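Local atomic coordinates of DNA polymerase III subunit beta (Deinococcus radiodurans, PDB entry 4TRT), a protein that probably forms a ring-shaped, head-to-tail dimeric sliding clamp around DNA, tethering DNA polymerases and other proteins to it and so conferring processivity. Residues G84-L96 with R99-D111. Numbering follows the deposited sequence.
Sequences GELVELELSGQEL and RSGGSDFKLQTGD
L96 and L107 pair across neighbouring antiparallel strands, 95-100 and 103-108, of the meander begun by 86-92, joined by reciprocal backbone bonds, L96 N to L107 O being 2.8 Å. Their branched side chains suit the buried face, closely packed against F75 of helix 72-81; near the turn, L91 CD1 meets the T109 methyl CG2 at 3.7 Å. At the other end, the S100 hydroxyl donates to the backbone, OG 2.9 Å from L86 O.

On the opposite face, by contrast, the side chains are charged and partly exposed to solvent. There R99, extended from CG to NE, brings NH1 to 2.9 Å from E90 OE1, which it meets from above the carboxylate plane; E88 OE1, at 3.5 Å from NH1, is a longer ion pair. D104 links R99 NE to K106 NZ, giving the two cations a shared carboxylate. E95, with CG anti to its N (chi1 -162°), lays its carboxylate across the K106 methylenes, OE1 3.7 Å from CD. With an alanine in place of E95, those methylenes would probably lose this cover, and one weak, long ion pair to R295 of the second subunit would go.

S103 to K106 pair in an antiparallel ladder with a strand of that subunit. Three carboxylates (E88, E90, D104) surround R99 and K106, probably offsetting the cations' mutual repulsion.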
# COMPACT_ATOMS: atom_id res chain seq x y z
N GLY A 84 9.30 16.79 17.99
CA GLY A 84 8.87 18.18 18.22
C GLY A 84 8.46 18.90 16.95
O GLY A 84 8.51 18.31 15.86
N GLU A 85 8.06 20.16 17.07
CA GLU A 85 7.70 20.97 15.90
C GLU A 85 8.80 21.91 15.41
O GLU A 85 8.71 22.42 14.30
CB GLU A 85 6.42 21.77 16.15
CG GLU A 85 5.17 20.89 16.24
CD GLU A 85 4.98 19.90 15.08
OE1 GLU A 85 5.52 20.10 13.96
OE2 GLU A 85 4.29 18.89 15.31
N LEU A 86 9.83 22.14 16.23
CA LEU A 86 10.89 23.06 15.88
C LEU A 86 12.22 22.32 15.87
O LEU A 86 12.55 21.56 16.80
CB LEU A 86 10.93 24.28 16.82
CG LEU A 86 9.67 25.16 16.90
CD1 LEU A 86 9.91 26.27 17.92
CD2 LEU A 86 9.25 25.75 15.56
N VAL A 87 12.98 22.54 14.79
CA VAL A 87 14.23 21.80 14.55
C VAL A 87 15.41 22.76 14.61
O VAL A 87 15.36 23.85 14.04
CB VAL A 87 14.18 21.08 13.19
CG1 VAL A 87 15.45 20.25 12.96
CG2 VAL A 87 12.94 20.18 13.10
N GLU A 88 16.47 22.36 15.31
CA GLU A 88 17.74 23.06 15.27
C GLU A 88 18.75 22.26 14.43
O GLU A 88 18.96 21.07 14.67
CB GLU A 88 18.30 23.27 16.68
CG GLU A 88 19.55 24.15 16.67
CD GLU A 88 20.23 24.30 18.01
OE1 GLU A 88 20.41 23.29 18.72
OE2 GLU A 88 20.62 25.45 18.32
N LEU A 89 19.36 22.93 13.45
CA LEU A 89 20.46 22.37 12.67
C LEU A 89 21.72 23.05 13.11
O LEU A 89 21.72 24.27 13.39
CB LEU A 89 20.25 22.61 11.17
CG LEU A 89 18.99 22.00 10.58
CD1 LEU A 89 18.86 22.36 9.10
CD2 LEU A 89 18.98 20.49 10.84
N GLU A 90 22.79 22.28 13.25
CA GLU A 90 24.11 22.83 13.55
C GLU A 90 25.15 22.07 12.73
O GLU A 90 25.10 20.85 12.64
CB GLU A 90 24.43 22.75 15.05
CG GLU A 90 25.83 23.26 15.41
CD GLU A 90 26.19 23.10 16.87
OE1 GLU A 90 25.29 23.00 17.73
OE2 GLU A 90 27.39 23.10 17.18
N LEU A 91 26.10 22.78 12.14
CA LEU A 91 27.15 22.16 11.35
C LEU A 91 28.48 22.45 12.00
O LEU A 91 28.88 23.61 12.12
CB LEU A 91 27.14 22.71 9.91
CG LEU A 91 28.17 22.08 8.97
CD1 LEU A 91 27.73 20.67 8.63
CD2 LEU A 91 28.34 22.91 7.70
N SER A 92 29.15 21.39 12.44
CA SER A 92 30.44 21.50 13.09
C SER A 92 31.38 20.47 12.50
O SER A 92 31.13 19.27 12.63
CB SER A 92 30.27 21.24 14.58
OG SER A 92 31.40 21.63 15.32
N GLY A 93 32.46 20.93 11.87
CA GLY A 93 33.34 20.05 11.10
C GLY A 93 32.56 19.35 10.01
O GLY A 93 31.83 19.99 9.25
N GLN A 94 32.68 18.02 9.96
CA GLN A 94 31.95 17.20 8.98
C GLN A 94 30.71 16.52 9.60
O GLN A 94 30.29 15.43 9.17
CB GLN A 94 32.90 16.15 8.36
CG GLN A 94 33.88 16.68 7.29
CD GLN A 94 33.42 16.33 5.86
OE1 GLN A 94 32.44 16.89 5.32
NE2 GLN A 94 34.13 15.39 5.25
N GLU A 95 30.09 17.19 10.56
CA GLU A 95 28.98 16.62 11.28
C GLU A 95 27.80 17.60 11.33
O GLU A 95 27.95 18.71 11.83
CB GLU A 95 29.43 16.27 12.70
CG GLU A 95 28.51 15.30 13.41
CD GLU A 95 29.11 14.77 14.70
OE1 GLU A 95 29.05 15.49 15.73
OE2 GLU A 95 29.63 13.65 14.69
N LEU A 96 26.66 17.19 10.78
CA LEU A 96 25.41 17.94 10.94
C LEU A 96 24.62 17.43 12.14
O LEU A 96 24.23 16.25 12.19
CB LEU A 96 24.54 17.82 9.70
CG LEU A 96 23.21 18.60 9.78
CD1 LEU A 96 23.53 20.08 9.62
CD2 LEU A 96 22.19 18.14 8.74
N ARG A 99 18.46 18.50 15.95
CA ARG A 99 17.99 18.47 17.33
C ARG A 99 16.57 18.95 17.45
O ARG A 99 16.19 19.93 16.82
CB ARG A 99 18.84 19.37 18.24
CG ARG A 99 20.26 18.91 18.43
CD ARG A 99 20.97 19.74 19.49
NE ARG A 99 22.37 19.37 19.55
CZ ARG A 99 23.38 20.02 18.98
NH1 ARG A 99 23.19 21.14 18.31
NH2 ARG A 99 24.62 19.54 19.12
N SER A 100 15.81 18.27 18.30
CA SER A 100 14.49 18.74 18.73
C SER A 100 14.18 18.05 20.06
O SER A 100 14.22 16.82 20.15
CB SER A 100 13.42 18.40 17.69
OG SER A 100 12.18 18.97 18.08
N GLY A 101 13.92 18.85 21.09
CA GLY A 101 13.68 18.36 22.44
C GLY A 101 14.77 17.40 22.91
O GLY A 101 15.94 17.76 22.96
N GLY A 102 14.37 16.18 23.26
CA GLY A 102 15.31 15.18 23.75
C GLY A 102 16.08 14.46 22.65
O GLY A 102 16.99 13.69 22.96
N SER A 103 15.72 14.70 21.38
CA SER A 103 16.35 14.05 20.24
C SER A 103 17.58 14.81 19.77
O SER A 103 17.52 16.02 19.56
CB SER A 103 15.38 13.96 19.05
OG SER A 103 14.33 13.04 19.31
N ASP A 104 18.68 14.10 19.57
CA ASP A 104 19.93 14.69 19.07
C ASP A 104 20.53 13.71 18.07
O ASP A 104 20.98 12.64 18.47
CB ASP A 104 20.90 14.92 20.24
CG ASP A 104 22.15 15.69 19.85
OD1 ASP A 104 22.38 15.98 18.65
OD2 ASP A 104 22.94 16.00 20.76
N PHE A 105 20.48 14.06 16.79
CA PHE A 105 20.94 13.19 15.71
C PHE A 105 22.17 13.85 15.08
O PHE A 105 22.22 15.06 14.95
CB PHE A 105 19.82 12.98 14.67
CG PHE A 105 18.77 12.00 15.12
CD1 PHE A 105 17.87 12.34 16.11
CD2 PHE A 105 18.71 10.74 14.57
CE1 PHE A 105 16.92 11.41 16.55
CE2 PHE A 105 17.76 9.83 14.98
CZ PHE A 105 16.88 10.16 15.98
N LYS A 106 23.17 13.05 14.72
CA LYS A 106 24.36 13.53 14.02
C LYS A 106 24.47 12.80 12.69
O LYS A 106 24.47 11.58 12.69
CB LYS A 106 25.65 13.25 14.80
CG LYS A 106 25.66 13.58 16.27
CD LYS A 106 25.50 15.05 16.56
CE LYS A 106 25.83 15.33 18.02
NZ LYS A 106 25.26 16.61 18.50
N LEU A 107 24.58 13.54 11.59
CA LEU A 107 24.86 12.95 10.28
C LEU A 107 26.24 13.39 9.78
O LEU A 107 26.58 14.57 9.83
CB LEU A 107 23.84 13.40 9.23
CG LEU A 107 22.42 12.88 9.20
CD1 LEU A 107 21.71 13.41 10.43
CD2 LEU A 107 21.74 13.36 7.92
N GLN A 108 27.02 12.43 9.29
CA GLN A 108 28.25 12.74 8.57
C GLN A 108 27.92 13.46 7.27
O GLN A 108 27.06 13.00 6.52
CB GLN A 108 29.04 11.47 8.27
CG GLN A 108 29.73 10.92 9.51
CD GLN A 108 30.79 11.84 10.08
OE1 GLN A 108 31.79 12.16 9.43
NE2 GLN A 108 30.57 12.28 11.32
N THR A 109 28.56 14.59 7.02
CA THR A 109 28.36 15.34 5.79
C THR A 109 29.34 14.85 4.73
O THR A 109 30.33 14.22 5.06
CB THR A 109 28.58 16.84 6.01
OG1 THR A 109 29.88 17.03 6.58
CG2 THR A 109 27.55 17.41 6.97
N GLY A 110 29.07 15.19 3.47
CA GLY A 110 29.88 14.71 2.35
C GLY A 110 30.76 15.78 1.74
O GLY A 110 31.00 16.84 2.33
N ASP A 111 31.23 15.50 0.53
CA ASP A 111 32.18 16.37 -0.16
C ASP A 111 31.42 17.43 -0.95
O ASP A 111 31.22 17.29 -2.14
CB ASP A 111 33.06 15.51 -1.08
CG ASP A 111 34.25 16.28 -1.65
OD1 ASP A 111 34.46 17.47 -1.31
OD2 ASP A 111 35.00 15.67 -2.44